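Local coordinates for protein glutathione s-transferase I (Zea mays, PDB 1AXD) that catalyses the transfer of glutathione to electrophilic compounds, herbicides among them, and so serves in their detoxification, at residues A56-G60 against D61-F65; D158-S161 against L162-N166; T19-E23 against A24-Y28. All coordinates share one frame; numbering follows the deposited sequence.

Contact 1. Residues A56-G60 against D61-F65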
# COMPACT_ATOMS: atom_id res chain seq x y z
N ALA A 56 13.07 -2.89 8.87
CA ALA A 56 13.61 -4.07 8.23
C ALA A 56 13.48 -5.18 9.26
O ALA A 56 13.72 -4.92 10.43
CB ALA A 56 15.07 -3.84 7.83
N LEU A 57 13.03 -6.37 8.87
CA LEU A 57 12.90 -7.48 9.81
C LEU A 57 13.72 -8.68 9.40
O LEU A 57 13.83 -8.96 8.21
CB LEU A 57 11.43 -7.92 9.98
CG LEU A 57 11.19 -8.99 11.07
CD1 LEU A 57 10.82 -8.32 12.40
CD2 LEU A 57 10.08 -9.95 10.65
N GLN A 58 14.29 -9.38 10.37
CA GLN A 58 15.09 -10.56 10.09
C GLN A 58 14.62 -11.72 10.89
O GLN A 58 14.59 -11.63 12.12
CB GLN A 58 16.56 -10.30 10.38
CG GLN A 58 17.43 -11.52 10.13
CD GLN A 58 18.86 -11.31 10.59
OE1 GLN A 58 19.22 -10.24 11.05
NE2 GLN A 58 19.68 -12.35 10.46
N ASP A 59 14.22 -12.78 10.22
CA ASP A 59 13.79 -13.99 10.89
C ASP A 59 14.73 -15.04 10.43
O ASP A 59 14.56 -15.56 9.34
CB ASP A 59 12.36 -14.36 10.50
CG ASP A 59 11.72 -15.33 11.49
OD1 ASP A 59 12.38 -15.74 12.47
OD2 ASP A 59 10.53 -15.68 11.28
N GLY A 60 15.77 -15.30 11.22
CA GLY A 60 16.75 -16.29 10.84
C GLY A 60 17.57 -15.72 9.70
O GLY A 60 18.34 -14.80 9.89
N ASP A 61 17.34 -16.24 8.51
CA ASP A 61 18.06 -15.77 7.32
C ASP A 61 17.10 -15.05 6.40
O ASP A 61 17.50 -14.66 5.31
CB ASP A 61 18.66 -16.97 6.58
CG ASP A 61 17.59 -17.90 6.03
OD1 ASP A 61 16.97 -18.63 6.84
OD2 ASP A 61 17.35 -17.88 4.80
N LEU A 62 15.84 -14.94 6.81
CA LEU A 62 14.82 -14.26 6.02
C LEU A 62 14.89 -12.78 6.29
O LEU A 62 14.90 -12.38 7.45
CB LEU A 62 13.44 -14.82 6.38
CG LEU A 62 12.22 -14.24 5.66
CD1 LEU A 62 12.29 -14.60 4.17
CD2 LEU A 62 10.93 -14.81 6.28
N TYR A 63 15.00 -11.98 5.24
CA TYR A 63 15.05 -10.52 5.37
C TYR A 63 13.81 -9.91 4.78
O TYR A 63 13.41 -10.30 3.70
CB TYR A 63 16.29 -9.95 4.68
CG TYR A 63 17.55 -10.05 5.51
CD1 TYR A 63 17.66 -9.37 6.71
CD2 TYR A 63 18.62 -10.83 5.10
CE1 TYR A 63 18.80 -9.46 7.48
CE2 TYR A 63 19.78 -10.92 5.87
CZ TYR A 63 19.86 -10.24 7.06
OH TYR A 63 20.99 -10.33 7.85
N LEU A 64 13.18 -8.99 5.49
CA LEU A 64 11.96 -8.34 5.00
C LEU A 64 12.00 -6.86 5.23
O LEU A 64 12.69 -6.41 6.13
CB LEU A 64 10.72 -8.91 5.69
CG LEU A 64 10.40 -10.40 5.52
CD1 LEU A 64 9.36 -10.81 6.54
CD2 LEU A 64 9.87 -10.66 4.11
N PHE A 65 11.28 -6.12 4.39
CA PHE A 65 11.18 -4.68 4.52
C PHE A 65 9.82 -4.23 4.07
O PHE A 65 9.11 -5.02 3.47
CB PHE A 65 12.32 -3.94 3.80
CG PHE A 65 12.51 -4.34 2.37
CD1 PHE A 65 13.23 -5.49 2.05
CD2 PHE A 65 12.04 -3.53 1.35
CE1 PHE A 65 13.47 -5.82 0.72
CE2 PHE A 65 12.28 -3.85 0.00
CZ PHE A 65 12.99 -5.00 -0.31
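A beta hairpin with a two-residue loop, in which Leu57 pairs with Leu64 and Asp59 with Leu62, lies at one edge of the mixed sheet in the N-terminal domain of this transferase, strand 62-65 being outermost. Both are antiparallel hydrogen-bonded pairs. Leu57 N reaches Leu64 O at 2.8 Å and Leu64 N returns to Leu57 O at 2.8 Å, while nearer the turn Asp59 N meets Leu62 O at 2.9 Å. The chain reverses through a type II' beta turn from Asp59 to Leu62, where Gly60 takes the positive phi that glycine readily accepts.

On one face, Gln58 and Tyr63 lie alongside each other as the side chains of a non-hydrogen-bonded pair. The glutamine is fully extended, with CG anti to the backbone N (chi1 179°), which runs its methylene groups beside the phenol: Gln58 CG comes within 3.6 Å of Tyr63 CE1. The amide and ring planes are turned 39° apart, an oblique meeting rather than a stack. At the end of the extended chain Gln58 NE2 gives a fairly straight bond to Gly60 O (2.9 Å, 160° at the hydrogen), arriving nearly along the C=O axis. Since OE1 accepts from Tyr6 on the neighbouring strand, both ends of the amide are held and its rotation is fixed.

The other face is greasier: Leu57 CD2 lies 4.3 Å from Leu64 CD1, and helix 67-78 covers both leucines. Asp59, on this face too, sends OD2 to Tyr73 and Lys77 of that helix. Strand pair followed by covering helix is the closing beta-beta-alpha half of a thioredoxin-like fold.

Contact 2. Residues D158-S161 against L162-N166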
# COMPACT_ATOMS: atom_id res chain seq x y z
N ASP A 158 -16.91 -7.66 11.93
CA ASP A 158 -17.10 -7.78 13.38
C ASP A 158 -15.96 -8.40 14.14
O ASP A 158 -16.15 -8.79 15.27
CB ASP A 158 -18.39 -8.54 13.70
CG ASP A 158 -19.65 -7.72 13.47
OD1 ASP A 158 -19.57 -6.47 13.40
OD2 ASP A 158 -20.74 -8.32 13.37
N PHE A 159 -14.77 -8.40 13.56
CA PHE A 159 -13.60 -9.02 14.20
C PHE A 159 -12.39 -8.11 14.08
O PHE A 159 -12.36 -7.28 13.18
CB PHE A 159 -13.31 -10.35 13.49
CG PHE A 159 -13.36 -10.25 11.99
CD1 PHE A 159 -12.27 -9.79 11.27
CD2 PHE A 159 -14.53 -10.53 11.31
CE1 PHE A 159 -12.34 -9.59 9.89
CE2 PHE A 159 -14.61 -10.34 9.94
CZ PHE A 159 -13.52 -9.87 9.23
N LEU A 160 -11.44 -8.24 15.00
CA LEU A 160 -10.22 -7.43 14.93
C LEU A 160 -9.38 -8.05 13.85
O LEU A 160 -9.43 -9.26 13.68
CB LEU A 160 -9.45 -7.48 16.26
CG LEU A 160 -8.16 -6.67 16.39
CD1 LEU A 160 -8.47 -5.19 16.61
CD2 LEU A 160 -7.35 -7.18 17.58
N SER A 161 -8.62 -7.23 13.14
CA SER A 161 -7.75 -7.71 12.07
C SER A 161 -6.58 -6.77 11.92
O SER A 161 -6.50 -5.78 12.65
CB SER A 161 -8.53 -7.78 10.76
OG SER A 161 -8.96 -6.48 10.37
N LEU A 162 -5.69 -7.06 10.97
CA LEU A 162 -4.52 -6.23 10.70
C LEU A 162 -4.93 -4.86 10.26
O LEU A 162 -4.17 -3.93 10.44
CB LEU A 162 -3.64 -6.87 9.64
CG LEU A 162 -2.28 -7.33 10.12
CD1 LEU A 162 -1.44 -7.69 8.90
CD2 LEU A 162 -1.61 -6.19 10.88
N ALA A 163 -6.13 -4.74 9.70
CA ALA A 163 -6.62 -3.44 9.25
C ALA A 163 -6.70 -2.50 10.41
O ALA A 163 -6.33 -1.35 10.26
CB ALA A 163 -8.00 -3.60 8.57
N ASP A 164 -7.12 -2.99 11.58
CA ASP A 164 -7.25 -2.16 12.77
C ASP A 164 -5.95 -1.79 13.40
O ASP A 164 -5.71 -0.62 13.60
CB ASP A 164 -8.15 -2.84 13.79
CG ASP A 164 -9.51 -3.13 13.23
OD1 ASP A 164 -10.38 -2.24 13.28
OD2 ASP A 164 -9.71 -4.24 12.69
N LEU A 165 -5.10 -2.78 13.69
CA LEU A 165 -3.79 -2.55 14.32
C LEU A 165 -2.91 -1.65 13.49
O LEU A 165 -2.14 -0.88 14.06
CB LEU A 165 -3.03 -3.87 14.53
CG LEU A 165 -3.47 -5.02 15.44
CD1 LEU A 165 -4.28 -4.47 16.62
CD2 LEU A 165 -4.30 -6.02 14.66
N ASN A 166 -3.04 -1.72 12.17
CA ASN A 166 -2.23 -0.89 11.28
C ASN A 166 -2.44 0.60 11.43
O ASN A 166 -1.68 1.38 10.87
CB ASN A 166 -2.46 -1.32 9.83
CG ASN A 166 -1.63 -2.53 9.41
OD1 ASN A 166 -1.03 -3.19 10.24
ND2 ASN A 166 -1.60 -2.81 8.11
O HOH W 1 -11.37 -5.57 11.31
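Ser161, still extended in its backbone, is the N-cap of the short helix 162-165, and its carbonyl O accepts from Asp164 N at 3.1 Å, with a weaker bond from Leu165 N, as the chain turns into helical geometry. Its side chain closes the end: OG, standing between the backbone N and the carbonyl carbon (chi1 63°), accepts a weak capping bond from Ala163 N. Asp164 reciprocates. Its OD2 takes the N-H of Ser161 at 3.2 Å, on the anti side and 21° out of the carboxylate plane, which completes a capping box of the kind familiar from glutathione transferases. A water ties the corner together, accepting from Ser161 OG at 2.7 Å and donating to Phe159 O and to Asp164 OD2. The second carboxylate oxygen, OD1, is taken by Trp192 NE1 and Leu155 N. Leu160 CD1 packs 3.7 Å from the CB of Asp164, an apolar flank for the acid, and Leu160 CD2 reaches Leu165 CD1 at 4.2 Å. With three N-H donors and a water shared between the two oxygens of a buried carboxylate at a helix N-terminus, Asp164 is probably stabilised in its ionised form.

Contact 3. Residues T19-E23 against A24-Y28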
# COMPACT_ATOMS: atom_id res chain seq x y z
N THR A 19 3.45 -3.11 16.71
CA THR A 19 2.07 -3.35 17.11
C THR A 19 1.63 -4.75 16.74
O THR A 19 1.08 -5.44 17.57
CB THR A 19 1.10 -2.38 16.43
OG1 THR A 19 1.58 -1.04 16.60
CG2 THR A 19 -0.31 -2.50 17.04
N ALA A 20 1.87 -5.15 15.49
CA ALA A 20 1.47 -6.47 15.02
C ALA A 20 2.27 -7.58 15.67
O ALA A 20 1.71 -8.63 15.97
CB ALA A 20 1.57 -6.53 13.48
N LEU A 21 3.55 -7.35 15.92
CA LEU A 21 4.40 -8.35 16.53
C LEU A 21 3.95 -8.58 17.93
O LEU A 21 3.88 -9.72 18.36
CB LEU A 21 5.85 -7.90 16.46
CG LEU A 21 6.47 -7.92 15.05
CD1 LEU A 21 7.68 -6.97 14.95
CD2 LEU A 21 6.88 -9.34 14.66
N GLU A 22 3.58 -7.51 18.62
CA GLU A 22 3.10 -7.60 20.00
C GLU A 22 1.78 -8.32 20.08
O GLU A 22 1.54 -9.03 21.04
CB GLU A 22 2.94 -6.20 20.60
CG GLU A 22 4.25 -5.46 20.89
CD GLU A 22 5.08 -6.11 21.99
OE1 GLU A 22 4.52 -6.89 22.78
OE2 GLU A 22 6.30 -5.84 22.07
N GLU A 23 0.91 -8.12 19.10
CA GLU A 23 -0.41 -8.73 19.06
C GLU A 23 -0.35 -10.20 18.67
O GLU A 23 -1.10 -11.00 19.21
CB GLU A 23 -1.30 -7.94 18.11
CG GLU A 23 -2.77 -8.34 18.11
CD GLU A 23 -3.49 -8.02 19.41
OE1 GLU A 23 -3.40 -6.87 19.89
OE2 GLU A 23 -4.18 -8.92 19.94
N ALA A 24 0.52 -10.55 17.73
CA ALA A 24 0.65 -11.94 17.30
C ALA A 24 1.38 -12.72 18.34
O ALA A 24 1.38 -13.93 18.29
CB ALA A 24 1.37 -12.02 15.93
N GLY A 25 2.01 -12.01 19.28
CA GLY A 25 2.76 -12.67 20.33
C GLY A 25 4.04 -13.25 19.79
O GLY A 25 4.37 -14.39 20.06
N SER A 26 4.77 -12.44 19.02
CA SER A 26 6.03 -12.86 18.42
C SER A 26 7.23 -12.64 19.29
O SER A 26 7.20 -11.77 20.16
CB SER A 26 6.24 -12.13 17.10
OG SER A 26 5.16 -12.35 16.22
N ASP A 27 8.29 -13.41 19.04
CA ASP A 27 9.54 -13.30 19.78
C ASP A 27 10.37 -12.33 18.97
O ASP A 27 10.71 -12.65 17.84
CB ASP A 27 10.23 -14.67 19.85
CG ASP A 27 11.20 -14.80 21.03
OD1 ASP A 27 11.34 -13.84 21.83
OD2 ASP A 27 11.81 -15.88 21.17
N TYR A 28 10.66 -11.15 19.49
CA TYR A 28 11.44 -10.18 18.73
C TYR A 28 12.10 -9.13 19.59
O TYR A 28 11.72 -8.96 20.75
CB TYR A 28 10.54 -9.48 17.70
CG TYR A 28 9.79 -8.29 18.27
CD1 TYR A 28 8.64 -8.47 19.04
CD2 TYR A 28 10.25 -6.98 18.08
CE1 TYR A 28 7.98 -7.39 19.61
CE2 TYR A 28 9.60 -5.90 18.65
CZ TYR A 28 8.46 -6.12 19.41
OH TYR A 28 7.78 -5.06 19.96
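Leu21 and Tyr28 make the close-packed part of this contact, and the bend through Gly25 makes its exposed side. The leucine lies over one face of the phenol ring: its CB sits 4.1 Å from the ring centroid and 24° off the normal, a CH-pi contact displaced toward the rim, while Leu21 CD1 reaches Tyr28 CD2 at 4.0 Å. The ring is brought there by a first torsion that sets Tyr28 CG between the backbone N and the carbonyl carbon (chi1 85°), and the two side chains cross at a slant. Leu5 of strand 3-6 packs against both.

Backbone bonds secure the helix end. Ser26 N donates to Leu21 O at 2.9 Å in an almost straight bond (175°), Gly25 N gives a weak one to Glu22 O, and Gly25, out on the solvent side, has positive phi; together these define a Schellman motif. It ends helix 14-24 and turns the chain into strand 28-31, so that helix and turn form the connection of the beta-alpha-beta crossover that starts from strand 3-6. Ser26 CB touches Leu21 CD2 at 3.8 Å, and its hydroxyl bonds to Asn78.

At the rim of the ring the contact turns polar. Glu22, bent at chi2, swings its carboxylate round to the edge of the ring, where Tyr28 OH donates to OE2 at 2.7 Å on the anti side, the carboxylate and ring planes standing steeply to each other. Were Tyr28 an alanine, Glu22 OE2 would probably lose its phenolic donor, its carboxylate becoming freer to turn, and Leu21 CB would be stripped of the ring it lies against. Glu23 points elsewhere, its carboxylate held by Ser201 and Arg199.

How the contacts relate
Along the chain the order is contact 3, contact 1, contact 2, but in space contact 3 stands between the others. Its centre lies about 15 Å from that of contact 1 and 14 Å from that of contact 2, whereas contacts 1 and 2 are about 24 Å apart, centre to centre, and do not touch. Contacts 1 and 3 share the sheet of the N-terminal domain and meet where Leu57 CD1 approaches Leu21 CD1 at 4.3 Å. Another flank of helix 14-24 meets the C-terminal domain, Ala20 CB lying 4.1 Å from Leu162 CD2. Helix 14-24 thus packs between the thioredoxin-like sheet and the all-helical domain, as does helix 67-78.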